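Side-chain contacts in alcohol dehydrogenase (Thermus sp., PDB 4CPD), which probably oxidises alcohols with NAD+ as a zinc-dependent, medium-chain alcohol dehydrogenase: residues 42-46 with 47-51; 140-144 with 145-149; 276-279 with 280-284. All coordinates share one frame; numbering follows the deposited sequence.

Contact 1 of 3, residues 42-46 with 47-51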
# COMPACT_ATOMS: atom_id res chain seq x y z
N LEU A 42 -13.92 17.30 -16.42
CA LEU A 42 -14.87 18.09 -15.64
C LEU A 42 -14.22 18.95 -14.56
O LEU A 42 -14.75 19.99 -14.25
CB LEU A 42 -15.94 17.20 -15.02
CG LEU A 42 -16.85 16.52 -16.03
CD1 LEU A 42 -17.82 15.57 -15.32
CD2 LEU A 42 -17.60 17.57 -16.86
N HIS A 43 -13.08 18.52 -14.02
CA HIS A 43 -12.33 19.34 -13.06
C HIS A 43 -11.78 20.61 -13.76
O HIS A 43 -11.79 21.72 -13.18
CB HIS A 43 -11.23 18.55 -12.37
CG HIS A 43 -11.72 17.30 -11.71
ND1 HIS A 43 -11.14 16.07 -11.92
CD2 HIS A 43 -12.77 17.09 -10.89
CE1 HIS A 43 -11.80 15.15 -11.23
NE2 HIS A 43 -12.80 15.74 -10.60
N LEU A 44 -11.32 20.46 -15.00
CA LEU A 44 -11.00 21.63 -15.80
C LEU A 44 -12.23 22.51 -15.90
O LEU A 44 -12.20 23.66 -15.50
CB LEU A 44 -10.52 21.27 -17.20
CG LEU A 44 -9.01 21.18 -17.27
CD1 LEU A 44 -8.58 19.82 -16.79
CD2 LEU A 44 -8.44 21.40 -18.65
N TYR A 45 -13.31 21.94 -16.43
CA TYR A 45 -14.55 22.66 -16.73
C TYR A 45 -14.97 23.53 -15.55
O TYR A 45 -15.34 24.70 -15.72
CB TYR A 45 -15.64 21.65 -17.06
CG TYR A 45 -16.88 22.14 -17.79
CD1 TYR A 45 -16.83 22.62 -19.09
CD2 TYR A 45 -18.13 22.01 -17.21
CE1 TYR A 45 -17.97 23.00 -19.77
CE2 TYR A 45 -19.27 22.38 -17.88
CZ TYR A 45 -19.19 22.87 -19.15
OH TYR A 45 -20.36 23.23 -19.78
N HIS A 46 -14.91 22.95 -14.35
CA HIS A 46 -15.30 23.65 -13.11
C HIS A 46 -14.17 24.38 -12.37
O HIS A 46 -14.23 24.55 -11.14
CB HIS A 46 -15.91 22.68 -12.12
CG HIS A 46 -17.15 22.02 -12.61
ND1 HIS A 46 -17.34 20.66 -12.51
CD2 HIS A 46 -18.27 22.52 -13.18
CE1 HIS A 46 -18.53 20.35 -13.00
NE2 HIS A 46 -19.11 21.46 -13.41
N GLY A 47 -13.16 24.79 -13.11
CA GLY A 47 -12.06 25.61 -12.60
C GLY A 47 -11.29 25.07 -11.41
O GLY A 47 -10.55 25.81 -10.75
N LYS A 48 -11.46 23.77 -11.16
CA LYS A 48 -10.75 23.03 -10.11
C LYS A 48 -9.27 22.87 -10.50
O LYS A 48 -8.41 22.55 -9.68
CB LYS A 48 -11.38 21.62 -9.93
CG LYS A 48 -11.87 21.24 -8.53
CD LYS A 48 -13.37 21.51 -8.37
CE LYS A 48 -14.12 20.40 -7.65
NZ LYS A 48 -14.25 19.18 -8.50
N ILE A 49 -8.98 23.06 -11.78
CA ILE A 49 -7.63 22.94 -12.33
C ILE A 49 -7.36 24.17 -13.22
O ILE A 49 -8.23 24.56 -14.04
CB ILE A 49 -7.49 21.65 -13.18
CG1 ILE A 49 -7.84 20.38 -12.37
CG2 ILE A 49 -6.10 21.57 -13.80
CD1 ILE A 49 -6.77 19.87 -11.43
N PRO A 50 -6.17 24.79 -13.08
CA PRO A 50 -5.93 26.03 -13.80
C PRO A 50 -5.64 25.82 -15.28
O PRO A 50 -4.74 25.05 -15.66
CB PRO A 50 -4.69 26.61 -13.11
CG PRO A 50 -4.35 25.71 -11.98
CD PRO A 50 -5.01 24.41 -12.26
N VAL A 51 -6.39 26.54 -16.11
CA VAL A 51 -6.25 26.49 -17.55
C VAL A 51 -6.33 27.92 -18.07
O VAL A 51 -7.17 28.70 -17.62
CB VAL A 51 -7.40 25.71 -18.21
CG1 VAL A 51 -7.06 25.39 -19.65
CG2 VAL A 51 -7.71 24.44 -17.47
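Gly47 N donates to Leu44 O at 2.8 Å, with the donor about 48° above the carbonyl plane, and this bond closes the tighter of two turns where the chain leaves the helix. The wider turn is held less firmly: His43 O takes two successive amides, Lys48 N at 2.9 Å and Ile49 N at 3.4 Å, both bonds weak because the N-H vectors point well off the oxygen. The two nested turns, from Lys48 back to His43 and from Gly47 back to Leu44, form a Schellman motif that ends helix 39-45, and Gly47 supplies the positive phi (56°) this reversal needs. At the positions where such a motif commonly has an apolar contact, the CB atoms of His43 and Lys48 approach to 3.9 Å, while Ile49 CG1 lies alongside His43 CB. Beyond CB the lysine bends at each later torsion, which brings NZ to the imidazole edge, near the ring plane and 3.5 Å from His43 CD2. The same imidazole touches bound NAD, so the helix end lies against the cofactor pocket. His46, the first residue past the helix, engages Asp334 through its NE2 in a hydrogen bond. On the buried side Leu44 meets Val51 at about a right angle, CD2 against CG2, and its other methyl, CD1, reaches Ile49 CB at 4.2 Å.

Contact 2 of 3, residues 140-144 with 145-149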
# COMPACT_ATOMS: atom_id res chain seq x y z
N PRO A 140 -3.85 -5.54 -35.36
CA PRO A 140 -4.54 -5.46 -36.66
C PRO A 140 -6.08 -5.58 -36.62
O PRO A 140 -6.76 -5.02 -37.48
CB PRO A 140 -3.89 -6.60 -37.47
CG PRO A 140 -3.28 -7.53 -36.46
CD PRO A 140 -2.91 -6.69 -35.29
N ASN A 141 -6.64 -6.27 -35.64
CA ASN A 141 -8.09 -6.51 -35.66
C ASN A 141 -8.89 -5.80 -34.58
O ASN A 141 -9.81 -6.38 -34.00
CB ASN A 141 -8.36 -8.02 -35.60
CG ASN A 141 -9.36 -8.45 -36.66
OD1 ASN A 141 -9.34 -7.93 -37.79
ND2 ASN A 141 -10.25 -9.38 -36.31
N LEU A 142 -8.55 -4.54 -34.33
CA LEU A 142 -9.10 -3.83 -33.17
C LEU A 142 -9.70 -2.50 -33.60
O LEU A 142 -9.04 -1.66 -34.23
CB LEU A 142 -8.01 -3.63 -32.13
CG LEU A 142 -8.32 -2.73 -30.92
CD1 LEU A 142 -9.28 -3.45 -30.03
CD2 LEU A 142 -7.08 -2.37 -30.13
N SER A 143 -10.96 -2.29 -33.26
CA SER A 143 -11.62 -1.06 -33.62
C SER A 143 -11.11 0.14 -32.80
O SER A 143 -10.90 0.04 -31.57
CB SER A 143 -13.12 -1.20 -33.44
OG SER A 143 -13.50 -1.04 -32.08
N PRO A 144 -10.91 1.29 -33.46
CA PRO A 144 -10.50 2.52 -32.75
C PRO A 144 -11.40 2.88 -31.58
O PRO A 144 -10.92 3.39 -30.58
CB PRO A 144 -10.60 3.61 -33.81
CG PRO A 144 -10.49 2.89 -35.12
CD PRO A 144 -11.01 1.49 -34.91
N GLU A 145 -12.69 2.62 -31.69
CA GLU A 145 -13.60 2.98 -30.60
C GLU A 145 -13.40 2.08 -29.41
O GLU A 145 -13.74 2.45 -28.29
CB GLU A 145 -15.07 3.04 -31.05
CG GLU A 145 -15.72 1.74 -31.50
CD GLU A 145 -15.36 1.30 -32.93
OE1 GLU A 145 -14.41 1.85 -33.56
OE2 GLU A 145 -16.02 0.36 -33.42
N ARG A 146 -12.86 0.89 -29.63
CA ARG A 146 -12.51 0.01 -28.51
C ARG A 146 -11.16 0.43 -27.97
O ARG A 146 -11.00 0.56 -26.76
CB ARG A 146 -12.46 -1.46 -28.95
CG ARG A 146 -12.70 -2.44 -27.81
CD ARG A 146 -12.09 -3.83 -28.03
NE ARG A 146 -12.83 -4.94 -28.68
CZ ARG A 146 -14.15 -5.21 -28.65
NH1 ARG A 146 -15.03 -4.45 -28.04
NH2 ARG A 146 -14.57 -6.29 -29.27
N ALA A 147 -10.21 0.65 -28.88
CA ALA A 147 -8.83 0.93 -28.52
C ALA A 147 -8.67 2.17 -27.67
O ALA A 147 -7.78 2.22 -26.80
CB ALA A 147 -7.94 1.06 -29.76
N ILE A 148 -9.49 3.17 -27.91
CA ILE A 148 -9.25 4.46 -27.25
C ILE A 148 -9.17 4.35 -25.73
O ILE A 148 -8.39 5.03 -25.09
CB ILE A 148 -10.26 5.54 -27.69
CG1 ILE A 148 -9.93 6.87 -27.03
CG2 ILE A 148 -11.69 5.14 -27.36
CD1 ILE A 148 -10.64 8.04 -27.67
N PHE A 149 -9.91 3.43 -25.16
CA PHE A 149 -9.98 3.25 -23.71
C PHE A 149 -8.67 2.80 -23.06
O PHE A 149 -8.38 3.12 -21.90
CB PHE A 149 -11.09 2.31 -23.37
CG PHE A 149 -12.43 2.85 -23.74
CD1 PHE A 149 -12.94 2.72 -25.01
CD2 PHE A 149 -13.14 3.59 -22.83
CE1 PHE A 149 -14.17 3.26 -25.34
CE2 PHE A 149 -14.38 4.12 -23.15
CZ PHE A 149 -14.90 3.96 -24.41
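Two amides converge on the carbonyl oxygen of Ser143: Ala147 N at 2.8 Å, with an N-H...O angle of 163°, and Arg146 N at 2.9 Å, which comes from well above the carbonyl plane. Arg146 N is shared, since it also donates to Ser143 OG at 3.2 Å. That hydroxyl is put in place by a chi1 of 80°, which sets OG between the backbone N and the carbonyl carbon and turns it toward the first turn. Ser143 is thus the N-cap of helix 144-147, and Pro144 follows at the first helical position, where a residue with no N-H to satisfy costs the turn nothing. Pro144 O in turn takes Ile148 N at 3.0 Å. Glu145 folds back at chi2 and lays its carboxylate beside the cap, OE2 3.2 Å from Ser143 OG and OE1 near Pro144 CD. With an alanine in place of Glu145, lacking the carboxylate, the Ser143 hydroxyl would probably be left without its close neighbour and the amino end of the helix without a nearby negative charge to offset its dipole. Arg146 sends its guanidinium to a salt bridge with Glu314, while its CD rests on Leu142 CD1 at 3.5 Å. The second methyl of Leu142, CD2, meets Ala147 CB at 3.6 Å, and the leucine also packs on Leu303 and Leu306 of helix 295-307.

Contact 3 of 3, residues 276-279 with 280-284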
# COMPACT_ATOMS: atom_id res chain seq x y z
N PHE A 276 -6.98 8.60 8.38
CA PHE A 276 -6.66 7.19 8.16
C PHE A 276 -6.67 6.53 9.52
O PHE A 276 -6.02 7.04 10.41
CB PHE A 276 -5.28 7.03 7.55
CG PHE A 276 -5.04 5.69 6.95
CD1 PHE A 276 -4.79 4.60 7.75
CD2 PHE A 276 -5.05 5.52 5.58
CE1 PHE A 276 -4.59 3.34 7.21
CE2 PHE A 276 -4.84 4.26 5.02
CZ PHE A 276 -4.61 3.17 5.84
N PRO A 277 -7.40 5.40 9.67
CA PRO A 277 -7.47 4.73 10.96
C PRO A 277 -6.12 4.25 11.42
O PRO A 277 -5.38 3.63 10.64
CB PRO A 277 -8.38 3.53 10.70
CG PRO A 277 -8.45 3.38 9.23
CD PRO A 277 -8.27 4.75 8.68
N LEU A 278 -5.81 4.52 12.68
CA LEU A 278 -4.52 4.20 13.26
C LEU A 278 -4.65 2.97 14.16
O LEU A 278 -4.23 1.89 13.79
CB LEU A 278 -3.95 5.41 13.99
CG LEU A 278 -2.43 5.48 14.05
CD1 LEU A 278 -1.98 6.86 14.50
CD2 LEU A 278 -1.84 4.41 14.97
N ALA A 279 -5.24 3.11 15.33
CA ALA A 279 -5.26 2.01 16.28
C ALA A 279 -5.99 0.86 15.64
O ALA A 279 -5.52 -0.27 15.67
CB ALA A 279 -5.94 2.44 17.56
N SER A 280 -7.14 1.17 15.06
CA SER A 280 -7.94 0.16 14.38
C SER A 280 -7.21 -0.32 13.12
O SER A 280 -7.28 -1.50 12.75
CB SER A 280 -9.36 0.68 14.06
OG SER A 280 -9.34 1.64 13.02
N GLY A 281 -6.49 0.59 12.47
CA GLY A 281 -5.66 0.24 11.31
C GLY A 281 -4.63 -0.83 11.63
O GLY A 281 -4.42 -1.70 10.83
N LEU A 282 -4.02 -0.76 12.80
CA LEU A 282 -3.03 -1.71 13.21
C LEU A 282 -3.62 -3.09 13.41
O LEU A 282 -3.02 -4.11 13.02
CB LEU A 282 -2.38 -1.28 14.53
CG LEU A 282 -1.35 -0.17 14.45
CD1 LEU A 282 -1.09 0.41 15.83
CD2 LEU A 282 -0.08 -0.71 13.83
N VAL A 283 -4.78 -3.10 14.05
CA VAL A 283 -5.52 -4.34 14.25
C VAL A 283 -5.90 -4.97 12.91
O VAL A 283 -5.76 -6.17 12.71
CB VAL A 283 -6.80 -4.09 15.07
CG1 VAL A 283 -7.71 -5.32 15.05
CG2 VAL A 283 -6.44 -3.70 16.49
N LYS A 284 -6.35 -4.13 11.99
CA LYS A 284 -6.94 -4.59 10.75
C LYS A 284 -5.93 -5.04 9.69
O LYS A 284 -6.27 -5.84 8.85
CB LYS A 284 -7.81 -3.48 10.17
CG LYS A 284 -9.21 -3.92 9.80
CD LYS A 284 -9.98 -2.81 9.09
CE LYS A 284 -10.98 -3.39 8.11
NZ LYS A 284 -11.84 -2.35 7.50
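Pro277, the last residue of strand 273-277, presents its CB to the start of the helix that follows, against the hydroxyl of Ser280. With chi1 at 72°, the Ser280 hydroxyl swings back over its own backbone to the proline side. Pro277 O receives a C-H...O contact from Gly281 CA at 3.5 Å, and its close approach is consistent with a glycine at this point of the helix.

Leu278 makes the turn between strand and helix. Its O accepts Leu282 N at 2.8 Å, an i to i+4 bond that begins the helical pattern. The two leucine side chains lie side by side and point the same way, Leu278 CD2 4.2 Å from Leu282 CD1.

Ala279 O carries the helical bonding on, though weakly, 3.3 Å from both Leu282 N and Val283 N. Val283 CG2 leans over the same oxygen at 3.6 Å.

Helix 279-284 thus joins strand 273-277 to strand 286-290, which is the outermost strand, within this chain, of the parallel sheet of the Rossmann-type domain. At the far end of the helix Lys284 NZ is hydrogen-bonded to the carbonyl oxygens of Leu254, Glu255 and Val257, at the end of helix 247-256 and just beyond it. Phe276 and Pro277 pair in an antiparallel ladder with a strand of the second subunit, where Phe276 also meets Phe288 of that subunit edge-to-face and Leu282 packs on its Ile290, so the strand-to-helix turn is built into the dimer interface.

In the fold
The three contacts follow one another along the chain without nesting or crossing, and each closes a short local turn. Contact 1 comes first, ending helix 39-45 and leading into the loop before strand 60-68, in the GroES-like part of the chain. Contact 2 starts helix 144-147 after strand 136-137; its centre lies about 29 Å from that of contact 1, on the opposite side of the chain's centre. Contact 3 belongs to the nucleotide-binding part and turns strand 273-277 into helix 279-284 at the subunit interface, its centre about 44 Å from that of contact 2. One is therefore a helix end beside NAD, and the others are helix starts away from it.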